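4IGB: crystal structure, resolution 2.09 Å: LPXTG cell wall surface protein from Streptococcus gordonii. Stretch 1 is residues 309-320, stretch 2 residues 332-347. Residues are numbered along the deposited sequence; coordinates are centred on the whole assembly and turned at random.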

# COMPACT_ATOMS: atom_id res chain seq x y z
N GLN B 309 18.56 2.88 39.89
CA GLN B 309 18.78 1.54 39.37
C GLN B 309 18.98 1.58 37.85
O GLN B 309 18.08 1.98 37.10
N ASP B 310 20.16 1.18 37.40
CA ASP B 310 20.43 1.15 35.97
C ASP B 310 19.43 0.29 35.22
O ASP B 310 19.04 -0.79 35.68
N VAL B 311 19.00 0.77 34.06
CA VAL B 311 18.31 -0.10 33.12
C VAL B 311 18.82 0.28 31.73
O VAL B 311 18.85 1.46 31.36
N THR B 312 19.25 -0.73 30.99
CA THR B 312 19.94 -0.51 29.73
C THR B 312 19.18 -1.18 28.61
O THR B 312 18.85 -2.36 28.70
N TYR B 313 18.90 -0.42 27.56
CA TYR B 313 18.16 -0.92 26.42
C TYR B 313 19.08 -1.12 25.22
O TYR B 313 19.81 -0.22 24.84
N LYS B 314 19.03 -2.30 24.63
CA LYS B 314 19.77 -2.57 23.41
C LYS B 314 18.79 -2.78 22.29
O LYS B 314 17.94 -3.68 22.34
N ALA B 315 18.89 -1.95 21.26
CA ALA B 315 18.00 -2.06 20.12
C ALA B 315 18.78 -2.32 18.85
O ALA B 315 19.72 -1.60 18.51
N THR B 316 18.37 -3.36 18.13
CA THR B 316 19.02 -3.72 16.88
C THR B 316 18.09 -3.47 15.71
O THR B 316 17.00 -4.04 15.63
N PHE B 317 18.51 -2.60 14.80
CA PHE B 317 17.64 -2.20 13.70
C PHE B 317 18.12 -2.79 12.38
O PHE B 317 19.22 -2.49 11.94
N LYS B 318 17.29 -3.62 11.75
CA LYS B 318 17.61 -4.09 10.41
C LYS B 318 17.22 -3.02 9.41
O LYS B 318 16.12 -2.47 9.47
N VAL B 319 18.12 -2.74 8.47
CA VAL B 319 17.90 -1.72 7.47
C VAL B 319 17.34 -2.31 6.17
O VAL B 319 17.95 -3.19 5.57
N PRO B 320 16.18 -1.80 5.71
CA PRO B 320 15.57 -2.29 4.47
C PRO B 320 16.44 -2.01 3.25
O PRO B 320 17.04 -0.95 3.16
N SER B 332 15.51 9.69 4.95
CA SER B 332 15.79 9.78 6.37
C SER B 332 15.63 8.43 7.06
O SER B 332 14.78 7.61 6.68
N ILE B 333 16.45 8.20 8.07
CA ILE B 333 16.27 7.07 8.96
C ILE B 333 16.43 7.57 10.38
O ILE B 333 17.41 8.24 10.70
N GLU B 334 15.47 7.24 11.24
CA GLU B 334 15.49 7.67 12.62
C GLU B 334 14.98 6.55 13.50
O GLU B 334 14.24 5.68 13.05
N MET B 335 15.41 6.57 14.75
CA MET B 335 14.93 5.63 15.75
C MET B 335 14.45 6.48 16.90
O MET B 335 15.17 7.36 17.38
N VAL B 336 13.22 6.22 17.33
CA VAL B 336 12.56 7.02 18.35
C VAL B 336 12.37 6.18 19.59
O VAL B 336 11.69 5.15 19.54
N GLN B 337 12.99 6.61 20.68
CA GLN B 337 12.78 5.99 21.99
C GLN B 337 11.88 6.88 22.83
O GLN B 337 11.87 8.11 22.66
N LYS B 338 11.14 6.29 23.75
CA LYS B 338 10.45 7.09 24.75
C LYS B 338 10.49 6.33 26.05
O LYS B 338 10.07 5.18 26.12
N PHE B 339 11.01 6.97 27.09
CA PHE B 339 11.27 6.26 28.33
C PHE B 339 10.20 6.48 29.37
O PHE B 339 9.75 7.61 29.58
N ASP B 340 9.81 5.40 30.03
CA ASP B 340 8.92 5.49 31.18
C ASP B 340 9.39 6.63 32.10
O ASP B 340 10.59 6.81 32.31
N GLU B 341 8.44 7.40 32.62
CA GLU B 341 8.74 8.58 33.45
C GLU B 341 9.55 8.27 34.70
O GLU B 341 10.16 9.17 35.29
N ARG B 342 9.56 7.00 35.10
CA ARG B 342 10.34 6.58 36.26
C ARG B 342 11.82 6.39 35.93
O ARG B 342 12.61 5.97 36.79
N LEU B 343 12.19 6.69 34.68
CA LEU B 343 13.57 6.56 34.23
C LEU B 343 14.15 7.90 33.83
O LEU B 343 13.47 8.73 33.22
N ASP B 344 15.42 8.11 34.16
CA ASP B 344 16.18 9.21 33.58
C ASP B 344 17.09 8.68 32.46
O ASP B 344 17.88 7.75 32.67
N TYR B 345 17.00 9.29 31.29
CA TYR B 345 17.91 8.98 30.19
C TYR B 345 19.31 9.48 30.51
O TYR B 345 19.49 10.65 30.85
N LYS B 346 20.31 8.61 30.39
CA LYS B 346 21.69 9.00 30.66
C LYS B 346 22.51 9.29 29.41
O LYS B 346 23.02 10.40 29.24
N GLU B 347 22.64 8.31 28.52
CA GLU B 347 23.38 8.49 27.28
C GLU B 347 23.14 7.28 26.41
O GLU B 347 22.51 6.32 26.86

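The most distinctive feature of this contact is the seat of M335 on F317: CG of M335 stands 3.4 Å from the centroid of the F317 ring, 11° off the ring normal, a CH-pi contact over one face of the ring. The sulfur follows along nearly the same line, SD of M335 lying 4.9 Å from the centroid of the F317 ring, so the CG-SD bond of M335 points away from the ring, while the terminal methyl CE turns partly back. Both residues point toward the opposite stretch and both are buried. F317 is in rotamer m with chi2 at -92°, and M335 takes chi1 m, chi2 p and chi3 t; the closest atoms of the pair are CZ of F317 and CG of M335, 3.5 Å apart.

No backbone hydrogen bond joins the two stretches. Side chains fill the gap, with CA atoms 8.2 Å apart between V311 and L343 and 8.5 Å between F317 and M335, and the strands 310-317 and 343-347 run at 61° to each other. Along strand 310-317 the inward side chains are Y313, A315 and F317, alternate residues as an extended chain requires; A315, ending at CB, stays out of contact.

Y313 (m, chi2 -73°) loses the most surface to the other stretch and meets three residues there. Its ring lies near parallel to that of F339 (m, chi2 -72°), planes at 30°, but the centroids are 5.8 Å apart and the rings barely overlap; the touch is made by CD2 of Y313 and CE1 of F339 at 3.5 Å. L343 (m, t) reaches the edge of the tyrosine ring, its CD1 3.8 Å from CE2 of Y313 and 3.4 Å from OH of Y313. On the backbone side of the ring, NE2 of Q337 lies 4.1 Å from CB of Y313, a plain packing contact; the Q337 amide is hydrogen-bonded elsewhere in the structure. The tyrosine hydroxyl is served by a water, 3.2 Å from OH of Y313, which also accepts a hydrogen bond from N of D340 at 2.9 Å and so bridges the two stretches.

L343 also packs against V311, CD2 of L343 lying 3.7 Å and CD1 of L343 3.8 Å from CG2 of V311, the valine holding an off-well chi1 of -27°. At the far end of the contact V319 (t) and I333 (m, t) meet more loosely, CG1 of V319 lying 4.4 Å from CD1 of I333.

The only direct polar link across the stretches lies at the exposed margin: NZ of K346 and OD1 of D310 form a salt bridge at 3.3 Å, with a weak hydrogen bond. D310 starts away from the other stretch, but its m rotamer brings the carboxylate back within reach of the lysine. Within stretch 2, the type I turn from D340 to L343 is braced by R342, whose NE donates to OD2 of D340 at 3.0 Å and whose NH2 forms a salt bridge with OD1 of D340 at 2.9 Å.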

# COMPACT_ATOMS: atom_id res chain seq x y z
CB GLN B 309 17.59 0.62 39.69
CG GLN B 309 17.32 0.42 41.16
CD GLN B 309 18.45 -0.28 41.86
OE1 GLN B 309 19.04 0.26 42.79
NE2 GLN B 309 18.78 -1.50 41.41
CB ASP B 310 21.83 0.62 35.69
CG ASP B 310 22.91 1.62 36.04
OD1 ASP B 310 22.57 2.81 36.23
OD2 ASP B 310 24.09 1.20 36.12
CB VAL B 311 16.76 -0.06 33.24
CG1 VAL B 311 16.33 0.31 34.66
CG2 VAL B 311 16.17 0.90 32.24
CB THR B 312 21.36 -1.12 29.80
OG1 THR B 312 22.04 -0.59 30.94
CG2 THR B 312 22.15 -0.78 28.54
CB TYR B 313 17.03 0.04 26.06
CG TYR B 313 15.96 0.17 27.14
CD1 TYR B 313 15.05 -0.86 27.38
CD2 TYR B 313 15.85 1.32 27.91
CE1 TYR B 313 14.07 -0.75 28.36
CE2 TYR B 313 14.86 1.44 28.90
CZ TYR B 313 13.98 0.40 29.11
OH TYR B 313 13.01 0.50 30.08
CB LYS B 314 20.65 -3.81 23.56
CG LYS B 314 21.59 -4.06 22.38
CD LYS B 314 22.43 -5.33 22.62
CE LYS B 314 23.34 -5.66 21.43
NZ LYS B 314 23.99 -7.00 21.57
CB ALA B 315 17.15 -0.81 19.97
CB THR B 316 19.39 -5.19 16.91
OG1 THR B 316 20.23 -5.42 18.05
CG2 THR B 316 20.09 -5.60 15.62
CB PHE B 317 17.58 -0.67 13.60
CG PHE B 317 17.10 -0.00 14.86
CD1 PHE B 317 15.76 0.28 15.05
CD2 PHE B 317 17.99 0.33 15.87
CE1 PHE B 317 15.31 0.88 16.22
CE2 PHE B 317 17.55 0.94 17.04
CZ PHE B 317 16.20 1.21 17.22
CB LYS B 318 16.92 -5.42 10.11
CG LYS B 318 17.18 -5.99 8.69
CD LYS B 318 16.40 -5.22 7.63
CE LYS B 318 15.61 -6.12 6.68
NZ LYS B 318 16.35 -7.27 6.09
CB VAL B 319 19.23 -0.98 7.17
CG1 VAL B 319 19.02 0.05 6.08
CG2 VAL B 319 19.80 -0.34 8.44
CB PRO B 320 14.28 -1.45 4.36
CG PRO B 320 14.11 -0.80 5.65
CD PRO B 320 15.45 -0.67 6.28
CB SER B 332 14.86 10.79 7.03
OG SER B 332 13.55 10.28 7.05
CB ILE B 333 17.30 5.96 8.70
CG1 ILE B 333 17.12 5.37 7.30
CG2 ILE B 333 17.18 4.88 9.76
CD1 ILE B 333 18.24 4.35 6.91
CB GLU B 334 14.63 8.93 12.80
CG GLU B 334 14.92 10.02 11.78
CD GLU B 334 14.08 11.28 11.99
OE1 GLU B 334 13.22 11.29 12.90
OE2 GLU B 334 14.29 12.26 11.23
CB MET B 335 16.06 4.71 16.22
CG MET B 335 16.70 3.90 15.09
SD MET B 335 17.72 4.93 14.02
CE MET B 335 18.69 3.64 13.20
CB VAL B 336 11.15 7.47 17.89
CG1 VAL B 336 10.44 8.21 19.02
CG2 VAL B 336 11.22 8.35 16.66
CB GLN B 337 14.11 5.82 22.72
CG GLN B 337 14.61 4.40 22.85
CD GLN B 337 13.76 3.51 23.76
OE1 GLN B 337 12.63 3.85 24.13
NE2 GLN B 337 14.30 2.34 24.11
CB LYS B 338 9.02 7.42 24.34
CG LYS B 338 8.30 8.34 25.33
CD LYS B 338 6.88 8.67 24.88
CE LYS B 338 6.15 9.52 25.92
NZ LYS B 338 4.67 9.41 25.75
CB PHE B 339 12.63 6.67 28.88
CG PHE B 339 13.77 6.31 27.97
CD1 PHE B 339 14.17 4.99 27.82
CD2 PHE B 339 14.44 7.29 27.25
CE1 PHE B 339 15.22 4.66 26.98
CE2 PHE B 339 15.49 6.96 26.42
CZ PHE B 339 15.88 5.64 26.28
CB ASP B 340 8.90 4.15 31.92
CG ASP B 340 7.87 4.10 33.03
OD1 ASP B 340 6.98 3.24 32.99
OD2 ASP B 340 7.98 4.91 33.97
CB GLU B 341 7.44 9.32 33.83
CG GLU B 341 6.91 10.15 32.67
CD GLU B 341 5.47 10.61 32.86
OE1 GLU B 341 4.84 10.20 33.86
OE2 GLU B 341 4.98 11.37 31.99
CB ARG B 342 9.75 5.29 36.84
CG ARG B 342 8.36 5.51 37.44
CD ARG B 342 7.68 4.19 37.72
NE ARG B 342 7.26 3.51 36.50
CZ ARG B 342 6.58 2.38 36.51
NH1 ARG B 342 6.26 1.82 37.67
NH2 ARG B 342 6.21 1.81 35.37
CB LEU B 343 13.65 5.62 33.03
CG LEU B 343 13.34 4.13 33.17
CD1 LEU B 343 13.45 3.46 31.79
CD2 LEU B 343 14.26 3.45 34.19
CB ASP B 344 17.06 9.88 34.64
CG ASP B 344 16.25 10.56 35.74
OD1 ASP B 344 15.09 10.95 35.48
OD2 ASP B 344 16.79 10.70 36.86
CB TYR B 345 17.42 9.63 28.89
CG TYR B 345 18.47 9.67 27.79
CD1 TYR B 345 18.82 8.51 27.10
CD2 TYR B 345 19.11 10.85 27.45
CE1 TYR B 345 19.78 8.53 26.10
CE2 TYR B 345 20.07 10.89 26.45
CZ TYR B 345 20.40 9.72 25.78
OH TYR B 345 21.36 9.76 24.79
CB LYS B 346 22.39 7.94 31.53
CG LYS B 346 21.84 7.91 32.95
CD LYS B 346 22.26 6.64 33.68
CE LYS B 346 23.77 6.51 33.85
NZ LYS B 346 24.07 5.37 34.75
CB GLU B 347 24.88 8.58 27.57
CG GLU B 347 25.37 7.34 28.28
CD GLU B 347 26.84 7.41 28.67
OE1 GLU B 347 27.16 8.12 29.64
OE2 GLU B 347 27.66 6.75 28.01
O HOH W 1 10.85 2.76 29.36